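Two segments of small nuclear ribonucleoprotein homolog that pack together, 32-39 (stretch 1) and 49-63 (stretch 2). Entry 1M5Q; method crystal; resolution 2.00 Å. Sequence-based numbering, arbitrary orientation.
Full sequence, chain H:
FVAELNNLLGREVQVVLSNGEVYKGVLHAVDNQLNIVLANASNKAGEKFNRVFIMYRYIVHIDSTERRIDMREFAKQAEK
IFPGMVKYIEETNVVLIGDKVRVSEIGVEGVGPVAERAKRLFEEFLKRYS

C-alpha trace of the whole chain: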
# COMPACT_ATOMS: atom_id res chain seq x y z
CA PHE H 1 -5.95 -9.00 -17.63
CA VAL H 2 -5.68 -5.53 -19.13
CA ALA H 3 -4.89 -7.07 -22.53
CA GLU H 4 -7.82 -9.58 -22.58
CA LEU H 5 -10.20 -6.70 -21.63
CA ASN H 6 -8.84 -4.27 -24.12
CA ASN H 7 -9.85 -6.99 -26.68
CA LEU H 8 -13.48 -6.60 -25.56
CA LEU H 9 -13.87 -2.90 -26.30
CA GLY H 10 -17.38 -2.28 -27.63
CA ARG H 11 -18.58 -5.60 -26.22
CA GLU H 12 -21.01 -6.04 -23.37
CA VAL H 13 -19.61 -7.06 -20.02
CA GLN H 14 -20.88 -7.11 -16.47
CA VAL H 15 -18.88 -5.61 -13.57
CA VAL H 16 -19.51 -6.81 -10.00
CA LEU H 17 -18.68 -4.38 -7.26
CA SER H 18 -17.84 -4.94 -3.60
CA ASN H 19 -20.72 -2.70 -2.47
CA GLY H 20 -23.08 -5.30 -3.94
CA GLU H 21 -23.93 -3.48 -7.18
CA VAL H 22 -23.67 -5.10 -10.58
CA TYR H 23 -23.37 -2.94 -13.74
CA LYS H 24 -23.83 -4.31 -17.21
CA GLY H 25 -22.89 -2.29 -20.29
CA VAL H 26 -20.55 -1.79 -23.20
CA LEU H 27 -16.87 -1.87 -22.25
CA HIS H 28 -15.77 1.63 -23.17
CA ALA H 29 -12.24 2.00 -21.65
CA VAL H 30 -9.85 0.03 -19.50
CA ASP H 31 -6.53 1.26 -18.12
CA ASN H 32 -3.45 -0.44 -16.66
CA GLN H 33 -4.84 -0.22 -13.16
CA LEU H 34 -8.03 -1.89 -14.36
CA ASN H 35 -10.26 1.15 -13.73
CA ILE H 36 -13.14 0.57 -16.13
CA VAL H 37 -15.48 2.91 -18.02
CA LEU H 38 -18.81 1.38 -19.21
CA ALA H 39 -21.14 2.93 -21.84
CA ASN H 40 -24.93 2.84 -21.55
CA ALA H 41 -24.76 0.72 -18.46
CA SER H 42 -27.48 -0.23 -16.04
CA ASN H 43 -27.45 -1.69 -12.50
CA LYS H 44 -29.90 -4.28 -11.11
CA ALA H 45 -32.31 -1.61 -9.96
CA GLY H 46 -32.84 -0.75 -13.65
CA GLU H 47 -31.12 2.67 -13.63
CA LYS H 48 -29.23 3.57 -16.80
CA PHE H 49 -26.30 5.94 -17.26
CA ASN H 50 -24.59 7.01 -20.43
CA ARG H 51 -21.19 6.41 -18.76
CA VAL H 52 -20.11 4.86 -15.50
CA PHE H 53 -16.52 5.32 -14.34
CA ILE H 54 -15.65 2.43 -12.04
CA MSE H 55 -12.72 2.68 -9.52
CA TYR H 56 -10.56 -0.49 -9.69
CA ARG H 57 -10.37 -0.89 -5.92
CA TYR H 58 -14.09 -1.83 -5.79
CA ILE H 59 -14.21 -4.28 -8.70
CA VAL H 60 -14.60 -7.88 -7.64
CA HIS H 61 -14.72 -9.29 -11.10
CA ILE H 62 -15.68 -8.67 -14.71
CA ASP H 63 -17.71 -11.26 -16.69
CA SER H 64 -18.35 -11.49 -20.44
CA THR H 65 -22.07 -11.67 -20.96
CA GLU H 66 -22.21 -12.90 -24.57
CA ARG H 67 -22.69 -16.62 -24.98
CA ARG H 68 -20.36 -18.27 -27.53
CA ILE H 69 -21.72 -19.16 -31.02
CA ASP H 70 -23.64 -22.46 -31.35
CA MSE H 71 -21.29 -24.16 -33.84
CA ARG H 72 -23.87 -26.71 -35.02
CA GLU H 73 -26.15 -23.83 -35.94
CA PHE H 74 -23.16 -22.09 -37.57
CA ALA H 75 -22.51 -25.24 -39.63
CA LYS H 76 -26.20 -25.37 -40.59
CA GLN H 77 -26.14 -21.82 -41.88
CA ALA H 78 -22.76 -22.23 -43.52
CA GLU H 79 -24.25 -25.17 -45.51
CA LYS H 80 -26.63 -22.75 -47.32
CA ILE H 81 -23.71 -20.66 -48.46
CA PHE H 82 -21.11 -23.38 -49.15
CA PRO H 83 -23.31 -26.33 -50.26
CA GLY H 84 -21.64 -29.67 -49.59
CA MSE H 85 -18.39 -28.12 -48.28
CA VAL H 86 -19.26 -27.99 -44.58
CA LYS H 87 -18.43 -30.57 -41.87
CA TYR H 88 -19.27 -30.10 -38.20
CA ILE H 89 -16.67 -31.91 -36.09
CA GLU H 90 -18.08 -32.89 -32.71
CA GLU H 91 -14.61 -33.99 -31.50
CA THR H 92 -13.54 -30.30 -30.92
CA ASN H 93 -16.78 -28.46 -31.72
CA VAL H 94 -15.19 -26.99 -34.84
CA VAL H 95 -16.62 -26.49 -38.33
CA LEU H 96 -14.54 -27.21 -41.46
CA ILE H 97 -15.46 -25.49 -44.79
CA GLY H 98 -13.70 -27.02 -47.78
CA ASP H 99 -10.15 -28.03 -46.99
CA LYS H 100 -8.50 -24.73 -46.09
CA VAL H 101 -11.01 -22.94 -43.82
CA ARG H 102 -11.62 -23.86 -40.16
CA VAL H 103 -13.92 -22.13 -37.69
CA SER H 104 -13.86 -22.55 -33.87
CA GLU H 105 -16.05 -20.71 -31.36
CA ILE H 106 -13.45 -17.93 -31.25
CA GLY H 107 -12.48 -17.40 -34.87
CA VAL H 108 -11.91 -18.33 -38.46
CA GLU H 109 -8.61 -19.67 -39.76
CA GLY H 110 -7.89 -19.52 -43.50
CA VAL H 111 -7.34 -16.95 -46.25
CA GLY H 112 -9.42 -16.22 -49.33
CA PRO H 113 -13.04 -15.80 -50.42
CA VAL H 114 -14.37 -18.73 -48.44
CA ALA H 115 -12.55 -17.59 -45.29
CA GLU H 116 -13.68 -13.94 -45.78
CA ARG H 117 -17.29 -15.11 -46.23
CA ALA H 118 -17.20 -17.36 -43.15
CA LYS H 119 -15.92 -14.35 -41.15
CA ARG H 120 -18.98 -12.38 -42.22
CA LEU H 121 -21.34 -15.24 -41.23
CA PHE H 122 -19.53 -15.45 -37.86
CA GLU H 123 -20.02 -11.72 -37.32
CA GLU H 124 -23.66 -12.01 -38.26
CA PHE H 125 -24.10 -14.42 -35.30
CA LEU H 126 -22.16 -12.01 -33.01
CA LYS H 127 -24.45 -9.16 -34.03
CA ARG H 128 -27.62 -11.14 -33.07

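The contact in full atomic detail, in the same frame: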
# COMPACT_ATOMS: atom_id res chain seq x y z
N ASN H 32 -4.36 0.51 -17.27
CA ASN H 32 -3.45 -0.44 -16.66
C ASN H 32 -3.81 -0.83 -15.25
O ASN H 32 -3.49 -1.93 -14.81
CB ASN H 32 -2.02 0.08 -16.65
CG ASN H 32 -1.41 0.13 -18.04
OD1 ASN H 32 -1.96 -0.42 -19.03
ND2 ASN H 32 -0.27 0.77 -18.12
N GLN H 33 -4.46 0.07 -14.54
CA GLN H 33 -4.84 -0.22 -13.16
C GLN H 33 -6.20 -0.91 -13.10
O GLN H 33 -6.72 -1.14 -12.02
CB GLN H 33 -4.87 1.10 -12.34
CG GLN H 33 -3.47 1.68 -12.16
CD GLN H 33 -3.48 3.02 -11.47
OE1 GLN H 33 -3.94 4.00 -12.04
NE2 GLN H 33 -2.96 3.06 -10.24
N LEU H 34 -6.73 -1.24 -14.26
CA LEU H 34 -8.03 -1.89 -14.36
C LEU H 34 -9.21 -1.04 -13.84
O LEU H 34 -10.16 -1.59 -13.29
CB LEU H 34 -8.05 -3.28 -13.68
CG LEU H 34 -7.59 -4.57 -14.38
CD1 LEU H 34 -7.82 -4.52 -15.88
CD2 LEU H 34 -6.18 -4.89 -14.06
N ASN H 35 -9.10 0.29 -13.95
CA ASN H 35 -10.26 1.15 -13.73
C ASN H 35 -11.02 0.82 -15.01
O ASN H 35 -10.43 0.52 -16.06
CB ASN H 35 -9.92 2.65 -13.77
CG ASN H 35 -9.22 3.10 -12.50
OD1 ASN H 35 -9.67 2.81 -11.35
ND2 ASN H 35 -8.11 3.77 -12.68
N ILE H 36 -12.32 0.94 -14.97
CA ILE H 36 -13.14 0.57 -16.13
C ILE H 36 -14.16 1.65 -16.40
O ILE H 36 -14.73 2.17 -15.45
CB ILE H 36 -14.00 -0.68 -15.81
CG1 ILE H 36 -13.09 -1.88 -15.45
CG2 ILE H 36 -14.99 -0.95 -17.02
CD1 ILE H 36 -12.33 -2.35 -16.62
N VAL H 37 -14.38 2.00 -17.68
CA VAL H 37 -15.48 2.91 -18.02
C VAL H 37 -16.48 2.05 -18.83
O VAL H 37 -16.05 1.32 -19.74
CB VAL H 37 -15.04 4.12 -18.91
CG1 VAL H 37 -16.30 5.03 -19.20
CG2 VAL H 37 -13.95 4.94 -18.18
N LEU H 38 -17.76 2.07 -18.46
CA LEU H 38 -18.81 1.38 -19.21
C LEU H 38 -19.73 2.41 -19.87
O LEU H 38 -20.01 3.47 -19.27
CB LEU H 38 -19.71 0.52 -18.32
CG LEU H 38 -19.12 -0.60 -17.48
CD1 LEU H 38 -20.25 -1.34 -16.79
CD2 LEU H 38 -18.29 -1.58 -18.39
N ALA H 39 -20.22 2.06 -21.06
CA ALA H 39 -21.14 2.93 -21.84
C ALA H 39 -22.54 2.35 -21.76
O ALA H 39 -22.71 1.10 -21.81
CB ALA H 39 -20.73 3.00 -23.30
N PHE H 49 -27.18 4.78 -17.25
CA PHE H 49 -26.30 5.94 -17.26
C PHE H 49 -25.51 5.89 -18.54
O PHE H 49 -25.11 4.80 -18.95
CB PHE H 49 -25.34 5.93 -16.06
CG PHE H 49 -26.01 5.72 -14.75
CD1 PHE H 49 -26.31 4.44 -14.31
CD2 PHE H 49 -26.35 6.81 -13.96
CE1 PHE H 49 -26.94 4.24 -13.12
CE2 PHE H 49 -26.98 6.63 -12.75
CZ PHE H 49 -27.28 5.33 -12.32
N ASN H 50 -25.29 7.03 -19.17
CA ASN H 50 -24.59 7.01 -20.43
C ASN H 50 -23.15 6.54 -20.23
O ASN H 50 -22.60 5.89 -21.11
CB ASN H 50 -24.62 8.37 -21.13
CG ASN H 50 -23.74 8.38 -22.40
OD1 ASN H 50 -22.64 8.93 -22.39
ND2 ASN H 50 -24.19 7.72 -23.46
N ARG H 51 -22.56 6.88 -19.10
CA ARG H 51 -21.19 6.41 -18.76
C ARG H 51 -21.11 6.20 -17.27
O ARG H 51 -21.73 6.91 -16.49
CB ARG H 51 -20.08 7.40 -19.18
CG ARG H 51 -19.75 7.39 -20.65
CD ARG H 51 -18.63 8.43 -21.00
NE ARG H 51 -19.12 9.80 -21.00
CZ ARG H 51 -18.33 10.87 -20.97
NH1 ARG H 51 -16.98 10.73 -20.94
NH2 ARG H 51 -18.88 12.09 -20.95
N VAL H 52 -20.32 5.20 -16.89
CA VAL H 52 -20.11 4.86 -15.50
C VAL H 52 -18.61 4.64 -15.40
O VAL H 52 -18.06 3.80 -16.11
CB VAL H 52 -20.84 3.55 -15.17
CG1 VAL H 52 -20.58 3.12 -13.73
CG2 VAL H 52 -22.33 3.74 -15.46
N PHE H 53 -17.96 5.41 -14.53
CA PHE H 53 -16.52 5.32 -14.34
C PHE H 53 -16.31 4.54 -13.04
O PHE H 53 -16.53 5.04 -11.95
CB PHE H 53 -15.91 6.72 -14.23
CG PHE H 53 -16.22 7.62 -15.41
CD1 PHE H 53 -17.40 8.37 -15.45
CD2 PHE H 53 -15.35 7.69 -16.47
CE1 PHE H 53 -17.67 9.17 -16.54
CE2 PHE H 53 -15.62 8.50 -17.58
CZ PHE H 53 -16.78 9.25 -17.61
N ILE H 54 -15.82 3.32 -13.18
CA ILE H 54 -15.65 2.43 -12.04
C ILE H 54 -14.20 2.34 -11.49
O ILE H 54 -13.27 1.93 -12.21
CB ILE H 54 -16.13 1.04 -12.47
CG1 ILE H 54 -17.54 1.15 -13.05
CG2 ILE H 54 -16.03 0.06 -11.35
CD1 ILE H 54 -17.99 -0.17 -13.62
N MSE H 55 -14.04 2.69 -10.21
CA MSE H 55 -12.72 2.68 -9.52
C MSE H 55 -12.27 1.22 -9.32
O MSE H 55 -13.02 0.39 -8.79
CB MSE H 55 -12.84 3.41 -8.18
CG MSE H 55 -13.46 4.83 -8.32
SE MSE H 55 -12.15 6.11 -8.98
CE MSE H 55 -11.36 6.50 -7.18
N TYR H 56 -11.06 0.90 -9.75
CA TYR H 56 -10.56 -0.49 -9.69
C TYR H 56 -10.62 -1.13 -8.31
O TYR H 56 -10.98 -2.32 -8.18
CB TYR H 56 -9.14 -0.57 -10.30
CG TYR H 56 -8.05 -0.07 -9.38
CD1 TYR H 56 -7.56 -0.90 -8.36
CD2 TYR H 56 -7.55 1.23 -9.49
CE1 TYR H 56 -6.61 -0.45 -7.46
CE2 TYR H 56 -6.57 1.73 -8.57
CZ TYR H 56 -6.11 0.86 -7.58
OH TYR H 56 -5.14 1.24 -6.70
N ARG H 57 -10.36 -0.34 -7.28
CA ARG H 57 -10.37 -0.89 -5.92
C ARG H 57 -11.67 -1.60 -5.50
O ARG H 57 -11.65 -2.45 -4.58
CB ARG H 57 -10.08 0.22 -4.91
CG ARG H 57 -8.60 0.40 -4.58
CD ARG H 57 -8.39 1.66 -3.70
NE ARG H 57 -8.30 2.81 -4.59
CZ ARG H 57 -7.15 3.33 -5.03
NH1 ARG H 57 -6.00 2.80 -4.62
NH2 ARG H 57 -7.15 4.33 -5.90
N TYR H 58 -12.79 -1.24 -6.14
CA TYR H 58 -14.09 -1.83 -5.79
C TYR H 58 -14.62 -2.91 -6.72
O TYR H 58 -15.75 -3.44 -6.50
CB TYR H 58 -15.13 -0.70 -5.64
CG TYR H 58 -14.89 0.09 -4.36
CD1 TYR H 58 -14.14 1.26 -4.36
CD2 TYR H 58 -15.32 -0.41 -3.12
CE1 TYR H 58 -13.83 1.94 -3.18
CE2 TYR H 58 -15.03 0.26 -1.91
CZ TYR H 58 -14.28 1.44 -1.95
OH TYR H 58 -14.00 2.11 -0.80
N ILE H 59 -13.81 -3.27 -7.73
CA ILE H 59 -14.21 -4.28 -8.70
C ILE H 59 -13.84 -5.66 -8.23
O ILE H 59 -12.63 -5.94 -7.99
CB ILE H 59 -13.57 -4.05 -10.09
CG1 ILE H 59 -13.96 -2.67 -10.62
CG2 ILE H 59 -14.07 -5.12 -11.08
CD1 ILE H 59 -13.30 -2.21 -11.95
N VAL H 60 -14.85 -6.54 -8.10
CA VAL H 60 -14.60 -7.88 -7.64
C VAL H 60 -14.24 -8.72 -8.83
O VAL H 60 -13.29 -9.51 -8.79
CB VAL H 60 -15.83 -8.50 -6.92
CG1 VAL H 60 -15.44 -9.88 -6.38
CG2 VAL H 60 -16.33 -7.56 -5.78
N HIS H 61 -15.00 -8.59 -9.90
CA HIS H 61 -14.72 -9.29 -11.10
C HIS H 61 -15.50 -8.69 -12.25
O HIS H 61 -16.41 -7.91 -12.05
CB HIS H 61 -14.98 -10.80 -10.95
CG HIS H 61 -16.39 -11.17 -10.65
ND1 HIS H 61 -16.87 -11.27 -9.36
CD2 HIS H 61 -17.40 -11.52 -11.47
CE1 HIS H 61 -18.14 -11.68 -9.40
NE2 HIS H 61 -18.48 -11.83 -10.67
N ILE H 62 -15.11 -9.10 -13.45
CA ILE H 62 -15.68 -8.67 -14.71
C ILE H 62 -16.01 -9.97 -15.47
O ILE H 62 -15.16 -10.87 -15.62
CB ILE H 62 -14.63 -7.90 -15.54
CG1 ILE H 62 -14.01 -6.79 -14.69
CG2 ILE H 62 -15.24 -7.39 -16.85
CD1 ILE H 62 -14.82 -5.64 -14.58
N ASP H 63 -17.24 -10.05 -15.99
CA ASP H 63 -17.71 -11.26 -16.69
C ASP H 63 -18.23 -10.88 -18.08
O ASP H 63 -18.94 -9.87 -18.22
CB ASP H 63 -18.88 -11.92 -15.95
CG ASP H 63 -18.74 -11.81 -14.45
OD1 ASP H 63 -17.65 -12.11 -13.96
OD2 ASP H 63 -19.72 -11.47 -13.74

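Two antiparallel strands, around Ile36-Leu38 and Val52-Ile54, form the centre of this contact. Four backbone hydrogen bonds join them. Ile54 N donates to Ile36 O at 2.8 Å, and Ile36 N donates back to Ile54 O at 3.1 Å. Two residues along the ladder, Leu38 N donates to Val52 O at 2.9 Å, and Val52 N donates to Leu38 O at 3.0 Å. Ile36-Ile54 and Leu38-Val52 are therefore the hydrogen-bonded pairs. Val37-Phe53 and Ala39-Arg51 are the non-hydrogen-bonded pairs. The strand axes run at 165° to each other and approach to 4.7 Å.

A fifth hydrogen bond uses a side chain. Tyr56 N donates to Asn35 OD1 at 2.9 Å, with an angle of 161° at the hydrogen. It lies just past the Ile36-Ile54 pair, where stretch 2 leaves the strand and enters a short 3-10 segment. The CA-to-CB bond of Asn35 points sideways, but the end of its side chain comes nearer to stretch 2. The amide thus supplies an acceptor to the backbone NH at the start of the 3-10 segment. Asn35 suits this place because its short side chain carries both an acceptor and a donor. Its ND2 is hydrogen-bonded to a residue adjoining the stretches. Asn35 OD1 also sits at the edge of the Tyr56 ring, 3.2 Å from Tyr56 CD2.

Weaker CA-H...O contacts supplement the ladder. Val37 CA lies 3.3 Å from Val52 O, and Arg51 CA lies 3.2 Å from Leu38 O. Ala39 CA is 3.4 Å from Asn50 O, where the chain turns a corner.

The side chains of Ile36, Leu38, Val52 and Ile54 share one face of the sheet. Ile36 CB is 4.3 Å from Ile54 CB, and Leu38 CG is 4.0 Å from Ile54 CD1. The CA-to-CB bonds of Ile59 and Ile62, in the next strand of stretch 2, point toward stretch 1, and their side chains extend this packing. Ile36 CG1 meets Ile59 CD1 at 3.5 Å and Ile62 CD1 at 4.2 Å. All six residues are buried, and their branched aliphatic side chains suit an apolar setting.

Val37, Ala39, Arg51 and Phe53 lie on the other face. Val37 CG2 approaches the Phe53 ring obliquely, 3.5 Å from Phe53 CD2. Ala39 carries only a methyl group beside the backbone at the corner. The end of the Arg51 side chain leads away from stretch 1, and its NH2 is hydrogen-bonded elsewhere in the structure.

Tyr56 closes the loop end of the contact. It has the largest area covered by the other stretch, 81 Å². Tyr56 CB lies 3.0 Å from Gln33 O and 3.3 Å from Leu34 O. The CA-to-CB bond of Gln33 also points toward stretch 2, with Gln33 CB 3.9 Å from Tyr56 CD2. Leu34 O is buried here without a hydrogen-bonding partner. In all, the two stretches bury 653 Å², both sides summed.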